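PDB 2B8N: D-glycerate 2-kinase from Thermotoga maritima, which catalyses the ATP-dependent, magnesium-requiring phosphorylation of D-glycerate to 2-phosphoglycerate, a step in the breakdown of serine by way of 3-hydroxypyruvate. Local coordinates for residues Arg38-Lys41 with Glu42-Lys46; Leu54-Gly58 with Lys59-Arg63; Ser163-Ser166 with Ile167-Asn171. One frame throughout, in Å; residues are numbered along the deposited sequence.

Contact 1 of 3, residues Arg38-Lys41 with Glu42-Lys46; sequences RAVK and ETLPK
Arg38 carries CG beside its carbonyl carbon (chi1 169°) and runs extended to NE, which reaches one turn onward to Glu42, whose own CG stands anti to the carbonyl carbon (chi1 -68°). The two side chains meet obliquely: NE of Arg38 lies 3.0 Å from Glu42 OE2 in a salt bridge whose hydrogen bond is bent and weak, and the guanidinium and carboxylate planes are turned 47° apart. The pair is four residues apart, the spacing that brings opposite charges together one helical turn on, and Glu42 N also bonds back to Arg38 O. Arg38 NH2 has a second acid, Glu269, so an alanine here would probably leave both Glu42 and Glu269 without their cationic partner.

Val40 O accepts two bonds, from Thr43 N at 2.9 Å and from Leu44 N at 2.8 Å. Thr43 suits this turn because its hydroxyl, OG1, donates to Ala39 O at 3.1 Å. Pro45 has no N-H to offer Lys41 O, and its ring lies beside that carbonyl. Val40 and Leu44 lie side by side, CG1 of Val40 4.0 Å from CD2 of Leu44, a small apolar contact.

The turn thus links helix 36-41 to helix 44-47. Leu44 and Pro45 rest on Val71 of helix 61-72, where Leu44 also touches Ala68; Lys41 pairs with Glu70 there and with Asp37, and Ala39, Val40 and Thr43 touch Ile260 of strand 255-261.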
loop_
_atom_site.group_PDB
_atom_site.type_symbol
_atom_site.label_atom_id
_atom_site.label_comp_id
_atom_site.label_asym_id
_atom_site.label_seq_id
_atom_site.Cartn_x
_atom_site.Cartn_y
_atom_site.Cartn_z
ATOM N N ARG A 38 -13.733 0.969 8.684
ATOM C CA ARG A 38 -14.788 0.557 7.817
ATOM C C ARG A 38 -14.430 -0.768 7.094
ATOM O O ARG A 38 -15.309 -1.616 6.881
ATOM C CB ARG A 38 -15.116 1.703 6.845
ATOM C CG ARG A 38 -16.033 1.308 5.691
ATOM C CD ARG A 38 -16.854 2.459 5.146
ATOM N NE ARG A 38 -17.274 2.159 3.780
ATOM C CZ ARG A 38 -17.636 3.071 2.886
ATOM N NH1 ARG A 38 -17.651 4.360 3.200
ATOM N NH2 ARG A 38 -17.986 2.700 1.669
ATOM N N ALA A 39 -13.162 -0.964 6.725
ATOM C CA ALA A 39 -12.784 -2.172 5.954
ATOM C C ALA A 39 -12.997 -3.448 6.751
ATOM O O ALA A 39 -13.465 -4.475 6.218
ATOM C CB ALA A 39 -11.327 -2.090 5.486
ATOM N N VAL A 40 -12.629 -3.358 8.024
ATOM C CA VAL A 40 -12.774 -4.456 8.967
ATOM C C VAL A 40 -14.254 -4.732 9.242
ATOM O O VAL A 40 -14.731 -5.854 9.078
ATOM C CB VAL A 40 -12.031 -4.136 10.291
ATOM C CG1 VAL A 40 -12.382 -5.136 11.384
ATOM C CG2 VAL A 40 -10.530 -4.138 10.048
ATOM N N LYS A 41 -14.973 -3.703 9.658
ATOM C CA LYS A 41 -16.381 -3.859 10.052
ATOM C C LYS A 41 -17.277 -4.382 8.914
ATOM O O LYS A 41 -18.253 -5.091 9.170
ATOM C CB LYS A 41 -16.936 -2.534 10.614
ATOM C CG LYS A 41 -16.592 -2.275 12.087
ATOM C CD LYS A 41 -16.735 -0.800 12.446
ATOM C CE LYS A 41 -16.539 -0.531 13.959
ATOM N NZ LYS A 41 -16.702 0.926 14.318
ATOM N N GLU A 42 -16.942 -4.049 7.669
ATOM C CA GLU A 42 -17.690 -4.557 6.509
ATOM C C GLU A 42 -17.344 -6.002 6.129
ATOM O O GLU A 42 -18.052 -6.587 5.322
ATOM C CB GLU A 42 -17.506 -3.638 5.301
ATOM C CG GLU A 42 -18.173 -2.297 5.502
ATOM C CD GLU A 42 -18.121 -1.396 4.285
ATOM O OE1 GLU A 42 -17.428 -1.743 3.294
ATOM O OE2 GLU A 42 -18.777 -0.330 4.330
ATOM N N THR A 43 -16.281 -6.564 6.718
ATOM C CA THR A 43 -15.862 -7.949 6.463
ATOM C C THR A 43 -15.968 -8.904 7.672
ATOM O O THR A 43 -16.600 -9.973 7.583
ATOM C CB THR A 43 -14.402 -7.980 6.009
ATOM O OG1 THR A 43 -14.233 -7.147 4.855
ATOM C CG2 THR A 43 -13.978 -9.409 5.681
ATOM N N LEU A 44 -15.343 -8.521 8.784
ATOM C CA LEU A 44 -15.152 -9.416 9.940
ATOM C C LEU A 44 -16.445 -10.059 10.476
ATOM O O LEU A 44 -16.452 -11.246 10.798
ATOM C CB LEU A 44 -14.438 -8.656 11.071
ATOM C CG LEU A 44 -14.130 -9.397 12.364
ATOM C CD1 LEU A 44 -13.477 -10.734 12.074
ATOM C CD2 LEU A 44 -13.229 -8.543 13.240
ATOM N N PRO A 45 -17.545 -9.289 10.588
ATOM C CA PRO A 45 -18.760 -9.894 11.139
ATOM C C PRO A 45 -19.238 -11.112 10.347
ATOM O O PRO A 45 -19.597 -12.129 10.940
ATOM C CB PRO A 45 -19.769 -8.749 11.049
ATOM C CG PRO A 45 -18.926 -7.536 11.118
ATOM C CD PRO A 45 -17.774 -7.874 10.250
ATOM N N LYS A 46 -19.207 -11.006 9.022
ATOM C CA LYS A 46 -19.570 -12.114 8.133
ATOM C C LYS A 46 -18.797 -13.437 8.413
ATOM O O LYS A 46 -19.305 -14.535 8.133
ATOM C CB LYS A 46 -19.382 -11.693 6.670
ATOM C CG LYS A 46 -20.218 -10.474 6.248
ATOM C CD LYS A 46 -20.037 -10.248 4.754
ATOM C CE LYS A 46 -20.331 -8.819 4.322
ATOM N NZ LYS A 46 -19.493 -8.485 3.129
#

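Contact 2 of 3, residues Leu54-Gly58 with Lys59-Arg63; sequences LVAVG and KAAWR
Apolar contact here rests on two alanines: CB of Ala56, from the strand, lies 4.0 Å from CB of Ala61, in the first turn of the helix. Ala61 CB also approaches the backbone of the strand, 3.6 Å from Ala56 O. A methyl group is as much as either position needs to make this contact.

Among polar interactions, the chain reverses direction through a type I beta turn from Gly58 to Ala61, closed by a weak hydrogen bond from Ala61 N to Gly58 O at 3.2 Å. The same carbonyl oxygen is bonded by Thr83 OG1. Ala60 occupies the N-cap position, where its methyl group can offer no capping acceptor; its backbone N is bonded to Ser134 OG.

Backbone conformation explains Gly58. At its phi of 143° and psi of 176° a beta carbon would be jammed against the carbonyl O of Val57 and would clash with Lys59 N, a conflict that glycine avoids.

The turn joins strand 52-57 to helix 61-72 in a beta-alpha-beta unit completed by strand 76-84. Strand 52-57 runs between strands 76-84 and 128-133 of the parallel sheet, and Ala56 touches both Ala65 of the helix and Leu132 of the neighbouring strand.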
loop_
_atom_site.group_PDB
_atom_site.type_symbol
_atom_site.label_atom_id
_atom_site.label_comp_id
_atom_site.label_asym_id
_atom_site.label_seq_id
_atom_site.Cartn_x
_atom_site.Cartn_y
_atom_site.Cartn_z
ATOM N N LEU A 54 -5.795 -12.121 18.612
ATOM C CA LEU A 54 -5.680 -11.073 17.599
ATOM C C LEU A 54 -4.219 -10.628 17.532
ATOM O O LEU A 54 -3.615 -10.274 18.568
ATOM C CB LEU A 54 -6.622 -9.905 17.938
ATOM C CG LEU A 54 -6.601 -8.589 17.143
ATOM C CD1 LEU A 54 -7.911 -7.794 17.389
ATOM C CD2 LEU A 54 -5.359 -7.727 17.469
ATOM N N VAL A 55 -3.660 -10.701 16.318
ATOM C CA VAL A 55 -2.325 -10.213 16.014
ATOM C C VAL A 55 -2.420 -9.210 14.851
ATOM O O VAL A 55 -2.823 -9.566 13.721
ATOM C CB VAL A 55 -1.376 -11.369 15.646
ATOM C CG1 VAL A 55 0.011 -10.829 15.255
ATOM C CG2 VAL A 55 -1.242 -12.351 16.817
ATOM N N ALA A 56 -2.048 -7.958 15.135
ATOM C CA ALA A 56 -2.179 -6.879 14.152
ATOM C C ALA A 56 -0.817 -6.283 13.968
ATOM O O ALA A 56 -0.209 -5.837 14.947
ATOM C CB ALA A 56 -3.180 -5.821 14.599
ATOM N N VAL A 57 -0.351 -6.301 12.711
ATOM C CA VAL A 57 0.979 -5.822 12.328
ATOM C C VAL A 57 0.839 -4.941 11.102
ATOM O O VAL A 57 0.210 -5.329 10.131
ATOM C CB VAL A 57 1.936 -6.994 12.013
ATOM C CG1 VAL A 57 3.208 -6.503 11.340
ATOM C CG2 VAL A 57 2.293 -7.704 13.259
ATOM N N GLY A 58 1.433 -3.764 11.153
ATOM C CA GLY A 58 1.418 -2.860 10.009
ATOM C C GLY A 58 1.297 -1.415 10.445
ATOM O O GLY A 58 1.153 -1.129 11.649
ATOM N N LYS A 59 1.363 -0.507 9.466
ATOM C CA LYS A 59 1.216 0.920 9.740
ATOM C C LYS A 59 -0.212 1.260 10.166
ATOM O O LYS A 59 -0.419 2.262 10.808
ATOM C CB LYS A 59 1.593 1.765 8.520
ATOM C CG LYS A 59 3.036 1.613 8.022
ATOM C CD LYS A 59 3.315 2.667 6.983
ATOM C CE LYS A 59 3.982 2.140 5.746
ATOM N NZ LYS A 59 4.324 3.295 4.844
ATOM N N ALA A 60 -1.182 0.439 9.781
ATOM C CA ALA A 60 -2.583 0.605 10.173
ATOM C C ALA A 60 -3.011 -0.374 11.284
ATOM O O ALA A 60 -4.223 -0.626 11.474
ATOM C CB ALA A 60 -3.472 0.406 8.964
ATOM N N ALA A 61 -2.035 -0.913 12.012
ATOM C CA ALA A 61 -2.330 -2.008 12.936
ATOM C C ALA A 61 -3.265 -1.552 14.031
ATOM O O ALA A 61 -4.199 -2.266 14.362
ATOM C CB ALA A 61 -1.061 -2.614 13.522
ATOM N N TRP A 62 -3.018 -0.361 14.575
ATOM C CA TRP A 62 -3.752 0.100 15.732
ATOM C C TRP A 62 -5.239 0.308 15.411
ATOM O O TRP A 62 -6.100 -0.093 16.199
ATOM C CB TRP A 62 -3.114 1.351 16.324
ATOM C CG TRP A 62 -3.607 1.639 17.695
ATOM C CD1 TRP A 62 -3.031 1.254 18.881
ATOM C CD2 TRP A 62 -4.798 2.354 18.043
ATOM N NE1 TRP A 62 -3.793 1.700 19.945
ATOM C CE2 TRP A 62 -4.886 2.368 19.454
ATOM C CE3 TRP A 62 -5.803 2.985 17.299
ATOM C CZ2 TRP A 62 -5.929 2.993 20.124
ATOM C CZ3 TRP A 62 -6.855 3.588 17.971
ATOM C CH2 TRP A 62 -6.909 3.595 19.362
ATOM N N ARG A 63 -5.563 0.910 14.268
ATOM C CA ARG A 63 -6.982 1.163 13.981
ATOM C C ARG A 63 -7.728 -0.109 13.550
ATOM O O ARG A 63 -8.910 -0.295 13.868
ATOM C CB ARG A 63 -7.172 2.298 12.976
ATOM C CG ARG A 63 -6.554 3.607 13.462
ATOM C CD ARG A 63 -7.536 4.772 13.608
ATOM N NE ARG A 63 -7.853 5.083 15.017
ATOM C CZ ARG A 63 -8.352 6.245 15.464
ATOM N NH1 ARG A 63 -8.620 7.240 14.640
ATOM N NH2 ARG A 63 -8.589 6.418 16.761
#

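Contact 3 of 3, residues Ser163-Ser166 with Ile167-Asn171; sequences SGAS and IEEIN
Ser166 lays its hydroxymethyl group against the side chain of Glu169, OG lying over the start of that side chain and 2.8 Å from OE1 of the glutamate. The serine is the N-cap of helix 167-175. Its OG sits between the backbone N and the carbonyl carbon (chi1 57°), a setting that turns it toward the first helical turn, where it accepts a weak bond from Glu169 N at 3.4 Å. In turn, Glu169 OE1 accepts the N-H of Ser166 at 3.0 Å in an almost straight bond (173°), using its anti lone pair. This reciprocal pair is a capping box, and a weak bond from Ser166 OG to the same OE1 adds to it.

The main-chain helix bonding starts with Ile170 N to Ser166 O at 2.9 Å. Beside the polar cap, CB of Ala165 meets CG1 of Ile170 at 4.0 Å, both residues lying against Leu160 of helix 150-162. Gly164 ends that helix in a Schellman motif, its positive phi being easy for glycine.

Serine and glutamate suit their places chemically: the short hydroxyl caps an N-H of the first turn, and the longer acid reaches back to the N-cap amide. OE1 accepts from Ser166 N, weakly from Ser166 OG, and is also bonded to Tyr232 OH. A negative charge at a helix start is likely to be favoured by the helix dipole and by these bonds.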
loop_
_atom_site.group_PDB
_atom_site.type_symbol
_atom_site.label_atom_id
_atom_site.label_comp_id
_atom_site.label_asym_id
_atom_site.label_seq_id
_atom_site.Cartn_x
_atom_site.Cartn_y
_atom_site.Cartn_z
ATOM N N SER A 163 23.169 -4.671 -5.745
ATOM C CA SER A 163 23.617 -5.527 -6.848
ATOM C C SER A 163 22.562 -5.689 -7.931
ATOM O O SER A 163 22.829 -6.327 -8.939
ATOM C CB SER A 163 24.008 -6.910 -6.333
ATOM O OG SER A 163 25.130 -6.816 -5.484
ATOM N N GLY A 164 21.364 -5.143 -7.710
ATOM C CA GLY A 164 20.299 -5.137 -8.719
ATOM C C GLY A 164 19.496 -6.422 -8.734
ATOM O O GLY A 164 19.100 -6.902 -9.789
ATOM N N ALA A 165 19.252 -6.987 -7.558
ATOM C CA ALA A 165 18.462 -8.202 -7.466
ATOM C C ALA A 165 16.999 -7.847 -7.635
ATOM O O ALA A 165 16.616 -6.727 -7.373
ATOM C CB ALA A 165 18.698 -8.887 -6.135
ATOM N N SER A 166 16.194 -8.798 -8.100
ATOM C CA SER A 166 14.752 -8.598 -8.246
ATOM C C SER A 166 14.112 -8.804 -6.899
ATOM O O SER A 166 14.698 -9.454 -6.033
ATOM C CB SER A 166 14.143 -9.573 -9.263
ATOM O OG SER A 166 14.377 -10.941 -8.940
ATOM N N ILE A 167 12.914 -8.231 -6.723
ATOM C CA ILE A 167 12.174 -8.296 -5.443
ATOM C C ILE A 167 11.891 -9.746 -5.065
ATOM O O ILE A 167 11.861 -10.100 -3.880
ATOM C CB ILE A 167 10.846 -7.469 -5.478
ATOM C CG1 ILE A 167 10.071 -7.567 -4.143
ATOM C CG2 ILE A 167 9.937 -7.932 -6.598
ATOM C CD1 ILE A 167 10.639 -6.737 -2.996
ATOM N N GLU A 168 11.687 -10.578 -6.079
ATOM C CA GLU A 168 11.432 -12.000 -5.897
ATOM C C GLU A 168 12.685 -12.727 -5.399
ATOM O O GLU A 168 12.616 -13.646 -4.565
ATOM C CB GLU A 168 10.963 -12.617 -7.223
ATOM C CG GLU A 168 9.534 -12.188 -7.648
ATOM C CD GLU A 168 9.428 -10.808 -8.372
ATOM O OE1 GLU A 168 10.446 -10.206 -8.797
ATOM O OE2 GLU A 168 8.288 -10.323 -8.521
ATOM N N GLU A 169 13.838 -12.320 -5.911
ATOM C CA GLU A 169 15.108 -12.907 -5.489
ATOM C C GLU A 169 15.463 -12.480 -4.056
ATOM O O GLU A 169 15.920 -13.285 -3.240
ATOM C CB GLU A 169 16.214 -12.549 -6.489
ATOM C CG GLU A 169 16.068 -13.272 -7.830
ATOM C CD GLU A 169 17.009 -12.734 -8.903
ATOM O OE1 GLU A 169 17.166 -11.503 -9.011
ATOM O OE2 GLU A 169 17.601 -13.548 -9.643
ATOM N N ILE A 170 15.205 -11.221 -3.743
ATOM C CA ILE A 170 15.408 -10.743 -2.397
ATOM C C ILE A 170 14.498 -11.546 -1.468
ATOM O O ILE A 170 14.925 -12.009 -0.395
ATOM C CB ILE A 170 15.118 -9.244 -2.307
ATOM C CG1 ILE A 170 16.178 -8.475 -3.097
ATOM C CG2 ILE A 170 15.106 -8.778 -0.845
ATOM C CD1 ILE A 170 15.923 -6.998 -3.232
ATOM N N ASN A 171 13.251 -11.723 -1.905
ATOM C CA ASN A 171 12.241 -12.443 -1.142
ATOM C C ASN A 171 12.606 -13.921 -0.906
ATOM O O ASN A 171 12.469 -14.440 0.203
ATOM C CB ASN A 171 10.897 -12.322 -1.859
ATOM C CG ASN A 171 9.708 -12.420 -0.927
ATOM O OD1 ASN A 171 9.796 -12.185 0.294
ATOM N ND2 ASN A 171 8.564 -12.740 -1.515
#

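Overall arrangement
All three contacts are local connections in the region that carries the six-stranded parallel sheet, but they differ in depth. Contact 2 is buried, joining a central strand to its helix mainly through small residues and backbone. Contact 1 is partly buried, mixing a salt bridge with apolar contacts. Contact 3 lies at the surface and depends on polar side chains. Contacts 1 and 2 share a neighbour: helix 61-72 begins in contact 2 and farther along receives side chains of contact 1, although the nearest atoms of the two contacts are about 6 Å apart. Contact 3 lies across the chain's centre from contact 1, about 35 Å away between centres, and links different helices.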